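Local coordinates for protein endo-1,4-beta-xylanase (Bacteroides thetaiotaomicron VPI-5482, PDB 3KST) that probably hydrolyses glycosidic bonds in xylan-type plant polysaccharides as a calcium-containing member of glycosyl hydrolase family 43, at residues A[28-41]-A[79-93]. Sequence-based numbering, arbitrary orientation. Where two conformers were deposited one is given.
Sequences YVMFYNNKYYAYGT and FWAPEVYYVESKKKF. With CA (calcium ion), chain C.
Val84 and Tyr39 give a clear example of how neighbouring blades of a beta-propeller interlock, by side-chain bumps in hollows with hardly a hydrogen bond between them. Val84 CG2 sits over the centre of the Tyr39 ring, 3.5 Å from its centroid, while CG1 leans toward Met30. One step inward, the Pro82 ring lies against the backbone of Gly40, its CG 3.5 Å from Gly40 N. Farther out, Met30, modelled as selenomethionine, bends at chi3 (64°), bringing CE to 3.7 Å from Phe93 CE2 and its selenium to the edge of that ring, a Met-aromatic contact. The edge of Phe93 then meets a face of Tyr32 in a T-shaped pair, and Tyr32 CE1 presses on a face of Tyr86, completing an aromatic cluster.

Tyr28 swings its ring across the strand 80-87 because CG stands opposite the backbone N (chi1 -174°). Glu83 CB covers one ring face, and the hydroxyl OH comes to the edge of the Tyr85 ring, near its plane; water 1 links Tyr28 OH to Val84 O. Tyr85 OH in turn donates to Glu83 OE1 from the anti side, tilted out of the carboxylate plane, at 2.5 Å; with Ser132 it helps hold the carboxylate whose OE2 binds calcium at 2.3 Å. An alanine in place of Tyr28 would probably uncover the flank of Glu83, strip water 1 of one anchor and leave the Tyr85 edge without the hydroxyl packed against it.

The one direct hydrogen bond, Ala81 N to Thr41 OG1 (2.8 Å, 173°), lies at the inner end; Thr41 OG1 also bonds Asp26, the predicted proton acceptor. Strands 28-32 and 35-41 form a hairpin continued by strand 49-55, strand 80-87 opens the next blade beside strand 92-99, and strand 250-256 brings His251 to the calcium near the propeller axis.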
ATOM      1  N   TYR A  28       0.712  -4.183   2.709  1.00  8.32           N
ATOM      2  CA  TYR A  28       0.195  -4.711   1.454  1.00  8.53           C
ATOM      3  C   TYR A  28       0.131  -6.241   1.520  1.00  9.12           C
ATOM      4  O   TYR A  28       1.110  -6.863   1.926  1.00 10.21           O
ATOM      5  CB  TYR A  28       1.110  -4.318   0.279  1.00  8.37           C
ATOM      6  CG  TYR A  28       0.521  -4.727  -1.036  1.00  6.49           C
ATOM      7  CD1 TYR A  28      -0.345  -3.877  -1.723  1.00  9.49           C
ATOM      8  CD2 TYR A  28       0.764  -6.015  -1.569  1.00  7.35           C
ATOM      9  CE1 TYR A  28      -0.946  -4.288  -2.956  1.00 10.41           C
ATOM     10  CE2 TYR A  28       0.184  -6.419  -2.794  1.00 12.05           C
ATOM     11  CZ  TYR A  28      -0.661  -5.574  -3.467  1.00 11.20           C
ATOM     12  OH  TYR A  28      -1.230  -5.996  -4.639  1.00 12.56           O
ATOM     13  N   VAL A  29      -0.967  -6.824   1.037  1.00  9.72           N
ATOM     14  CA  VAL A  29      -1.180  -8.270   0.955  1.00 10.39           C
ATOM     15  C   VAL A  29      -1.362  -8.739  -0.505  1.00 10.90           C
ATOM     16  O   VAL A  29      -2.213  -8.215  -1.247  1.00 11.16           O
ATOM     17  CB  VAL A  29      -2.385  -8.715   1.857  1.00  9.97           C
ATOM     18  CG1 VAL A  29      -2.946 -10.099   1.468  1.00  9.82           C
ATOM     19  CG2 VAL A  29      -1.951  -8.696   3.322  1.00  9.36           C
HETATM   20  N   MSE A  30      -0.563  -9.736  -0.895  1.00 11.61           N
HETATM   21  CA  MSE A  30      -0.712 -10.435  -2.167  1.00 12.10           C
HETATM   22  C   MSE A  30      -1.266 -11.816  -1.847  1.00 13.85           C
HETATM   23  O   MSE A  30      -0.713 -12.526  -0.980  1.00 14.23           O
HETATM   24  CB  MSE A  30       0.621 -10.619  -2.897  1.00 11.62           C
HETATM   25  CG  MSE A  30       0.477 -11.484  -4.174  1.00 12.04           C
HETATM   26 SE   MSE A  30       2.129 -11.691  -5.084  0.75 11.06          SE
HETATM   27  CE  MSE A  30       3.122 -12.654  -3.751  1.00 16.00           C
ATOM     28  N   PHE A  31      -2.338 -12.195  -2.548  1.00 15.36           N
ATOM     29  CA  PHE A  31      -2.893 -13.550  -2.458  1.00 16.67           C
ATOM     30  C   PHE A  31      -2.338 -14.286  -3.685  1.00 16.54           C
ATOM     31  O   PHE A  31      -2.683 -13.938  -4.827  1.00 16.00           O
ATOM     32  CB  PHE A  31      -4.413 -13.534  -2.456  1.00 17.21           C
ATOM     33  CG  PHE A  31      -5.030 -14.899  -2.336  1.00 19.08           C
ATOM     34  CD1 PHE A  31      -4.748 -15.706  -1.230  1.00 19.64           C
ATOM     35  CD2 PHE A  31      -5.887 -15.392  -3.329  1.00 22.17           C
ATOM     36  CE1 PHE A  31      -5.304 -16.980  -1.107  1.00 21.72           C
ATOM     37  CE2 PHE A  31      -6.465 -16.665  -3.214  1.00 23.10           C
ATOM     38  CZ  PHE A  31      -6.181 -17.459  -2.096  1.00 23.02           C
ATOM     39  N   TYR A  32      -1.434 -15.227  -3.434  1.00 17.47           N
ATOM     40  CA  TYR A  32      -0.769 -16.014  -4.477  1.00 18.75           C
ATOM     41  C   TYR A  32      -0.761 -17.476  -4.084  1.00 19.88           C
ATOM     42  O   TYR A  32      -0.441 -17.788  -2.941  1.00 20.48           O
ATOM     43  CB  TYR A  32       0.673 -15.543  -4.692  1.00 18.93           C
ATOM     44  CG  TYR A  32       1.294 -16.216  -5.895  1.00 18.69           C
ATOM     45  CD1 TYR A  32       0.998 -15.761  -7.177  1.00 18.36           C
ATOM     46  CD2 TYR A  32       2.125 -17.338  -5.760  1.00 18.91           C
ATOM     47  CE1 TYR A  32       1.539 -16.381  -8.317  1.00 19.62           C
ATOM     48  CE2 TYR A  32       2.671 -17.979  -6.898  1.00 19.71           C
ATOM     49  CZ  TYR A  32       2.360 -17.496  -8.171  1.00 20.12           C
ATOM     50  OH  TYR A  32       2.881 -18.080  -9.301  1.00 21.95           O
ATOM     51  N   ASN A  33      -1.098 -18.349  -5.035  1.00 21.18           N
ATOM     52  CA  ASN A  33      -1.145 -19.820  -4.851  1.00 21.28           C
ATOM     53  C   ASN A  33      -1.719 -20.281  -3.489  1.00 20.74           C
ATOM     54  O   ASN A  33      -1.044 -20.960  -2.685  1.00 21.06           O
ATOM     55  CB  ASN A  33       0.234 -20.432  -5.115  1.00 21.81           C
ATOM     56  CG  ASN A  33       0.164 -21.931  -5.366  1.00 23.61           C
ATOM     57  OD1 ASN A  33       0.536 -22.729  -4.511  1.00 26.58           O
ATOM     58  ND2 ASN A  33      -0.385 -22.313  -6.508  1.00 27.83           N
ATOM     59  N   ASN A  34      -2.957 -19.869  -3.238  1.00 20.65           N
ATOM     60  CA  ASN A  34      -3.694 -20.208  -2.012  1.00 20.88           C
ATOM     61  C   ASN A  34      -2.981 -19.790  -0.712  1.00 20.47           C
ATOM     62  O   ASN A  34      -3.092 -20.461   0.310  1.00 21.00           O
ATOM     63  CB  ASN A  34      -3.970 -21.721  -2.002  1.00 20.96           C
ATOM     64  N   LYS A  35      -2.254 -18.670  -0.745  1.00 20.34           N
ATOM     65  CA  LYS A  35      -1.456 -18.246   0.423  1.00 19.01           C
ATOM     66  C   LYS A  35      -1.374 -16.727   0.455  1.00 17.67           C
ATOM     67  O   LYS A  35      -1.128 -16.118  -0.589  1.00 18.27           O
ATOM     68  CB  LYS A  35      -0.043 -18.866   0.296  1.00 19.64           C
ATOM     69  CG  LYS A  35       0.741 -19.106   1.588  1.00 21.40           C
ATOM     70  CD  LYS A  35       0.073 -20.164   2.467  1.00 22.34           C
ATOM     71  CE  LYS A  35       1.074 -21.127   3.168  1.00 22.79           C
ATOM     72  NZ  LYS A  35       1.890 -20.504   4.208  1.00 22.67           N
ATOM     73  N   TYR A  36      -1.597 -16.133   1.629  1.00 15.60           N
ATOM     74  CA  TYR A  36      -1.497 -14.671   1.817  1.00 13.64           C
ATOM     75  C   TYR A  36      -0.070 -14.290   2.125  1.00 12.76           C
ATOM     76  O   TYR A  36       0.570 -14.967   2.908  1.00 11.81           O
ATOM     77  CB  TYR A  36      -2.405 -14.199   2.945  1.00 14.00           C
ATOM     78  CG  TYR A  36      -3.851 -14.550   2.679  1.00 11.81           C
ATOM     79  CD1 TYR A  36      -4.616 -13.824   1.761  1.00 14.25           C
ATOM     80  CD2 TYR A  36      -4.469 -15.614   3.347  1.00 14.24           C
ATOM     81  CE1 TYR A  36      -5.953 -14.135   1.520  1.00 15.09           C
ATOM     82  CE2 TYR A  36      -5.822 -15.945   3.089  1.00 15.06           C
ATOM     83  CZ  TYR A  36      -6.544 -15.208   2.173  1.00 15.23           C
ATOM     84  OH  TYR A  36      -7.862 -15.512   1.943  1.00 18.42           O
ATOM     85  N   TYR A  37       0.417 -13.208   1.516  1.00 11.94           N
ATOM     86  CA  TYR A  37       1.780 -12.708   1.732  1.00 12.37           C
ATOM     87  C   TYR A  37       1.707 -11.232   2.061  1.00 12.03           C
ATOM     88  O   TYR A  37       1.172 -10.459   1.258  1.00 12.17           O
ATOM     89  CB  TYR A  37       2.660 -12.919   0.502  1.00 12.31           C
ATOM     90  CG  TYR A  37       2.829 -14.361   0.117  1.00 12.69           C
ATOM     91  CD1 TYR A  37       3.847 -15.130   0.680  1.00 14.38           C
ATOM     92  CD2 TYR A  37       1.975 -14.964  -0.791  1.00 15.33           C
ATOM     93  CE1 TYR A  37       4.027 -16.477   0.340  1.00 14.74           C
ATOM     94  CE2 TYR A  37       2.140 -16.314  -1.146  1.00 14.81           C
ATOM     95  CZ  TYR A  37       3.158 -17.062  -0.580  1.00 15.97           C
ATOM     96  OH  TYR A  37       3.327 -18.392  -0.926  1.00 18.93           O
ATOM     97  N   ALA A  38       2.211 -10.849   3.235  1.00 12.60           N
ATOM     98  CA  ALA A  38       2.176  -9.461   3.704  1.00 11.94           C
ATOM     99  C   ALA A  38       3.548  -8.857   3.676  1.00 11.49           C
ATOM    100  O   ALA A  38       4.507  -9.502   4.064  1.00 10.43           O
ATOM    101  CB  ALA A  38       1.642  -9.366   5.125  1.00 12.48           C
ATOM    102  N   TYR A  39       3.614  -7.610   3.208  1.00 11.15           N
ATOM    103  CA  TYR A  39       4.850  -6.809   3.173  1.00 11.39           C
ATOM    104  C   TYR A  39       4.501  -5.422   3.658  1.00 10.36           C
ATOM    105  O   TYR A  39       3.463  -4.889   3.255  1.00 10.82           O
ATOM    106  CB  TYR A  39       5.385  -6.693   1.757  1.00 11.80           C
ATOM    107  CG  TYR A  39       5.420  -8.008   1.017  1.00 11.86           C
ATOM    108  CD1 TYR A  39       4.278  -8.474   0.352  1.00 13.09           C
ATOM    109  CD2 TYR A  39       6.574  -8.798   1.003  1.00 12.50           C
ATOM    110  CE1 TYR A  39       4.274  -9.701  -0.306  1.00 14.50           C
ATOM    111  CE2 TYR A  39       6.590 -10.012   0.340  1.00 12.60           C
ATOM    112  CZ  TYR A  39       5.429 -10.455  -0.329  1.00 13.95           C
ATOM    113  OH  TYR A  39       5.429 -11.649  -1.009  1.00 12.99           O
ATOM    114  N   GLY A  40       5.338  -4.849   4.516  1.00 10.77           N
ATOM    115  CA  GLY A  40       5.138  -3.474   4.993  1.00 10.76           C
ATOM    116  C   GLY A  40       6.428  -2.768   5.393  1.00 10.90           C
ATOM    117  O   GLY A  40       7.532  -3.312   5.246  1.00  9.44           O
ATOM    118  N   THR A  41       6.261  -1.557   5.911  1.00 10.37           N
ATOM    119  CA  THR A  41       7.335  -0.737   6.442  1.00 11.78           C
ATOM    120  C   THR A  41       7.720  -1.241   7.816  1.00 11.76           C
ATOM    121  O   THR A  41       6.879  -1.285   8.699  1.00 12.65           O
ATOM    122  CB  THR A  41       6.876   0.719   6.576  1.00 12.16           C
ATOM    123  OG1 THR A  41       6.557   1.187   5.280  1.00 14.47           O
ATOM    124  CG2 THR A  41       7.961   1.634   7.236  1.00 13.32           C
ATOM    125  N   PHE A  79      13.340   2.570   3.848  1.00  8.31           N
ATOM    126  CA  PHE A  79      12.640   1.482   3.111  1.00  8.66           C
ATOM    127  C   PHE A  79      11.183   1.460   3.574  1.00  8.97           C
ATOM    128  O   PHE A  79      10.870   0.938   4.664  1.00  8.70           O
ATOM    129  CB  PHE A  79      13.332   0.151   3.286  1.00  9.27           C
ATOM    130  CG  PHE A  79      14.625   0.091   2.554  1.00  7.97           C
ATOM    131  CD1 PHE A  79      14.647  -0.391   1.257  1.00  9.63           C
ATOM    132  CD2 PHE A  79      15.780   0.674   3.093  1.00  9.91           C
ATOM    133  CE1 PHE A  79      15.857  -0.430   0.543  1.00  7.14           C
ATOM    134  CE2 PHE A  79      16.989   0.646   2.399  1.00 10.30           C
ATOM    135  CZ  PHE A  79      17.032   0.106   1.123  1.00  8.69           C
ATOM    136  N   TRP A  80      10.307   2.088   2.777  1.00  9.42           N
ATOM    137  CA  TRP A  80       8.877   2.243   3.088  1.00 10.18           C
ATOM    138  C   TRP A  80       7.902   1.734   2.015  1.00  9.70           C
ATOM    139  O   TRP A  80       8.200   1.718   0.811  1.00 10.23           O
ATOM    140  CB  TRP A  80       8.503   3.727   3.265  1.00 10.00           C
ATOM    141  CG  TRP A  80       9.371   4.536   4.165  1.00 10.10           C
ATOM    142  CD1 TRP A  80      10.051   4.118   5.269  1.00 11.07           C
ATOM    143  CD2 TRP A  80       9.615   5.933   4.048  1.00 11.05           C
ATOM    144  NE1 TRP A  80      10.723   5.167   5.841  1.00 11.74           N
ATOM    145  CE2 TRP A  80      10.474   6.299   5.115  1.00 10.52           C
ATOM    146  CE3 TRP A  80       9.201   6.919   3.146  1.00 12.84           C
ATOM    147  CZ2 TRP A  80      10.938   7.623   5.291  1.00 10.06           C
ATOM    148  CZ3 TRP A  80       9.672   8.237   3.317  1.00 10.23           C
ATOM    149  CH2 TRP A  80      10.518   8.569   4.397  1.00 13.21           C
ATOM    150  N   ALA A  81       6.705   1.382   2.478  1.00  8.77           N
ATOM    151  CA  ALA A  81       5.534   1.173   1.614  1.00  8.88           C
ATOM    152  C   ALA A  81       5.727   0.216   0.423  1.00  9.37           C
ATOM    153  O   ALA A  81       5.433   0.566  -0.729  1.00  9.64           O
ATOM    154  CB  ALA A  81       5.014   2.571   1.151  1.00  9.11           C
ATOM    155  N   PRO A  82       6.166  -1.026   0.706  1.00  9.29           N
ATOM    156  CA  PRO A  82       6.329  -2.007  -0.351  1.00  9.34           C
ATOM    157  C   PRO A  82       4.988  -2.562  -0.859  1.00  8.64           C
ATOM    158  O   PRO A  82       4.018  -2.590  -0.104  1.00  8.07           O
ATOM    159  CB  PRO A  82       7.119  -3.110   0.347  1.00  9.79           C
ATOM    160  CG  PRO A  82       6.592  -3.082   1.756  1.00  9.19           C
ATOM    161  CD  PRO A  82       6.361  -1.638   2.044  1.00 10.61           C
ATOM    162  N   GLU A  83       4.918  -2.876  -2.145  1.00  8.39           N
ATOM    163  CA  GLU A  83       3.797  -3.640  -2.731  1.00  9.44           C
ATOM    164  C   GLU A  83       4.451  -4.681  -3.624  1.00  8.82           C
ATOM    165  O   GLU A  83       5.462  -4.387  -4.261  1.00  9.71           O
ATOM    166  CB  GLU A  83       2.805  -2.774  -3.504  1.00  9.43           C
ATOM    167  CG  GLU A  83       2.182  -1.635  -2.641  1.00  9.00           C
ATOM    168  CD  GLU A  83       0.900  -0.984  -3.175  1.00  8.85           C
ATOM    169  OE1 GLU A  83       0.371  -1.306  -4.288  1.00  8.49           O
ATOM    170  OE2 GLU A  83       0.357  -0.124  -2.422  1.00  8.40           O
ATOM    171  N   VAL A  84       3.909  -5.896  -3.624  1.00  9.26           N
ATOM    172  CA  VAL A  84       4.430  -7.020  -4.417  1.00  9.63           C
ATOM    173  C   VAL A  84       3.313  -7.575  -5.305  1.00 10.18           C
ATOM    174  O   VAL A  84       2.185  -7.785  -4.827  1.00 10.77           O
ATOM    175  CB  VAL A  84       4.973  -8.139  -3.530  1.00  8.98           C
ATOM    176  CG1 VAL A  84       5.333  -9.387  -4.352  1.00  7.35           C
ATOM    177  CG2 VAL A  84       6.224  -7.666  -2.733  1.00  8.96           C
ATOM    178  N   TYR A  85       3.652  -7.872  -6.561  1.00 10.59           N
ATOM    179  CA  TYR A  85       2.718  -8.359  -7.548  1.00 10.74           C
ATOM    180  C   TYR A  85       3.359  -9.436  -8.414  1.00 12.26           C
ATOM    181  O   TYR A  85       4.505  -9.288  -8.855  1.00 11.71           O
ATOM    182  CB  TYR A  85       2.263  -7.241  -8.507  1.00 10.77           C
ATOM    183  CG  TYR A  85       2.101  -5.887  -7.908  1.00  9.48           C
ATOM    184  CD1 TYR A  85       0.957  -5.542  -7.179  1.00  7.20           C
ATOM    185  CD2 TYR A  85       3.110  -4.931  -8.052  1.00  7.73           C
ATOM    186  CE1 TYR A  85       0.818  -4.272  -6.644  1.00  7.09           C
ATOM    187  CE2 TYR A  85       2.990  -3.699  -7.520  1.00  8.29           C
ATOM    188  CZ  TYR A  85       1.850  -3.362  -6.797  1.00  5.65           C
ATOM    189  OH  TYR A  85       1.750  -2.118  -6.273  1.00 11.31           O
ATOM    190  N   TYR A  86       2.593 -10.490  -8.696  1.00 13.31           N
ATOM    191  CA  TYR A  86       3.021 -11.518  -9.626  1.00 14.40           C
ATOM    192  C   TYR A  86       2.507 -10.980 -10.952  1.00 15.28           C
ATOM    193  O   TYR A  86       1.295 -10.822 -11.112  1.00 14.23           O
ATOM    194  CB  TYR A  86       2.416 -12.885  -9.334  1.00 14.48           C
ATOM    195  CG  TYR A  86       2.819 -13.881 -10.405  1.00 16.15           C
ATOM    196  CD1 TYR A  86       4.123 -14.359 -10.488  1.00 17.19           C
ATOM    197  CD2 TYR A  86       1.891 -14.310 -11.355  1.00 16.21           C
ATOM    198  CE1 TYR A  86       4.509 -15.269 -11.538  1.00 17.52           C
ATOM    199  CE2 TYR A  86       2.249 -15.215 -12.382  1.00 17.77           C
ATOM    200  CZ  TYR A  86       3.540 -15.696 -12.457  1.00 19.51           C
ATOM    201  OH  TYR A  86       3.834 -16.563 -13.487  1.00 22.26           O
ATOM    202  N   VAL A  87       3.434 -10.644 -11.848  1.00 16.31           N
ATOM    203  CA  VAL A  87       3.069 -10.109 -13.166  0.50 17.38           C
ATOM    204  C   VAL A  87       3.022 -11.267 -14.180  1.00 18.21           C
ATOM    205  O   VAL A  87       4.056 -11.844 -14.558  1.00 17.72           O
ATOM    206  CB  VAL A  87       3.975  -8.940 -13.599  0.50 17.34           C
ATOM    207  CG1 VAL A  87       3.809  -7.751 -12.637  0.50 17.10           C
ATOM    208  CG2 VAL A  87       5.399  -9.356 -13.654  0.50 16.94           C
ATOM    209  N   GLU A  88       1.796 -11.602 -14.604  1.00 20.04           N
ATOM    210  CA  GLU A  88       1.514 -12.715 -15.538  1.00 21.89           C
ATOM    211  C   GLU A  88       2.294 -12.602 -16.851  1.00 21.76           C
ATOM    212  O   GLU A  88       2.826 -13.614 -17.342  1.00 22.04           O
ATOM    213  CB  GLU A  88       0.001 -12.843 -15.819  1.00 22.36           C
ATOM    214  CG  GLU A  88      -0.433 -14.251 -16.201  1.00 25.98           C
ATOM    215  CD  GLU A  88      -0.340 -15.240 -15.034  1.00 29.13           C
ATOM    216  OE1 GLU A  88      -0.764 -14.894 -13.905  1.00 33.58           O
ATOM    217  OE2 GLU A  88       0.143 -16.376 -15.239  1.00 33.24           O
ATOM    218  N   SER A  89       2.330 -11.371 -17.382  1.00 22.07           N
ATOM    219  CA  SER A  89       3.106 -10.959 -18.572  1.00 22.56           C
ATOM    220  C   SER A  89       4.577 -11.369 -18.502  1.00 21.93           C
ATOM    221  O   SER A  89       5.119 -11.867 -19.490  1.00 23.01           O
ATOM    222  CB  SER A  89       3.035  -9.419 -18.724  1.00 22.03           C
ATOM    223  OG  SER A  89       3.817  -8.943 -19.806  1.00 25.73           O
ATOM    224  N   LYS A  90       5.199 -11.180 -17.327  1.00 21.11           N
ATOM    225  CA  LYS A  90       6.636 -11.457 -17.103  1.00 20.44           C
ATOM    226  C   LYS A  90       6.972 -12.765 -16.379  1.00 19.84           C
ATOM    227  O   LYS A  90       8.155 -13.102 -16.279  1.00 19.44           O
ATOM    228  CB  LYS A  90       7.283 -10.324 -16.289  1.00 20.44           C
ATOM    229  CG  LYS A  90       6.870  -8.903 -16.644  1.00 19.91           C
ATOM    230  CD  LYS A  90       7.254  -8.540 -18.038  1.00 19.58           C
ATOM    231  CE  LYS A  90       6.997  -7.090 -18.301  1.00 18.31           C
ATOM    232  NZ  LYS A  90       7.496  -6.755 -19.631  1.00 18.08           N
ATOM    233  N   LYS A  91       5.957 -13.448 -15.837  1.00 19.74           N
ATOM    234  CA  LYS A  91       6.100 -14.684 -15.017  1.00 19.24           C
ATOM    235  C   LYS A  91       7.164 -14.576 -13.920  1.00 18.61           C
ATOM    236  O   LYS A  91       8.064 -15.423 -13.780  1.00 18.30           O
ATOM    237  CB  LYS A  91       6.240 -15.943 -15.890  1.00 20.07           C
ATOM    238  CG  LYS A  91       4.985 -16.182 -16.720  1.00 20.71           C
ATOM    239  CD  LYS A  91       5.041 -17.508 -17.456  1.00 23.45           C
ATOM    240  CE  LYS A  91       3.713 -17.837 -18.114  1.00 24.47           C
ATOM    241  NZ  LYS A  91       2.620 -18.074 -17.134  1.00 26.16           N
ATOM    242  N   LYS A  92       7.019 -13.498 -13.138  1.00 17.24           N
ATOM    243  CA  LYS A  92       7.971 -13.098 -12.104  1.00 16.06           C
ATOM    244  C   LYS A  92       7.284 -12.124 -11.114  1.00 14.11           C
ATOM    245  O   LYS A  92       6.323 -11.435 -11.482  1.00 12.61           O
ATOM    246  CB  LYS A  92       9.138 -12.391 -12.805  1.00 17.13           C
ATOM    247  CG  LYS A  92      10.439 -12.280 -12.048  1.00 17.87           C
ATOM    248  CD  LYS A  92      11.584 -11.678 -12.885  1.00 20.48           C
ATOM    249  CE  LYS A  92      11.930 -12.504 -14.141  1.00 21.77           C
ATOM    250  NZ  LYS A  92      13.103 -11.940 -14.860  1.00 22.24           N
ATOM    251  N   PHE A  93       7.802 -12.068  -9.891  1.00 13.12           N
ATOM    252  CA  PHE A  93       7.298 -11.152  -8.855  1.00 12.51           C
ATOM    253  C   PHE A  93       8.025  -9.798  -8.925  1.00 12.18           C
ATOM    254  O   PHE A  93       9.243  -9.743  -9.093  1.00 12.52           O
ATOM    255  CB  PHE A  93       7.430 -11.778  -7.460  1.00 12.66           C
ATOM    256  CG  PHE A  93       6.665 -13.059  -7.324  1.00 11.42           C
ATOM    257  CD1 PHE A  93       7.234 -14.267  -7.741  1.00 11.85           C
ATOM    258  CD2 PHE A  93       5.360 -13.057  -6.827  1.00 10.82           C
ATOM    259  CE1 PHE A  93       6.530 -15.456  -7.642  1.00 12.07           C
ATOM    260  CE2 PHE A  93       4.639 -14.256  -6.743  1.00 12.99           C
ATOM    261  CZ  PHE A  93       5.231 -15.449  -7.146  1.00 12.58           C
TER
HETATM  262 CA    CA C 400       0.908   1.049  -0.487  1.00  9.11          CA
HETATM  263  O   HOH W   1      -0.226  -8.651  -5.485  1.00 14.20           O
HETATM  264  O   HOH W   2       3.120   1.620  -1.479  1.00  9.64           O
HETATM  265  O   HOH W   3       2.658  -0.271   0.822  1.00 11.40           O
HETATM  266  O   HOH W   4      -0.456  -0.475   0.898  1.00 11.41           O
HETATM  267  O   HOH W   5      -1.564   1.836  -0.373  1.00  6.95           O
HETATM  268  O   HOH W   6       0.642   3.190  -1.866  1.00  6.98           O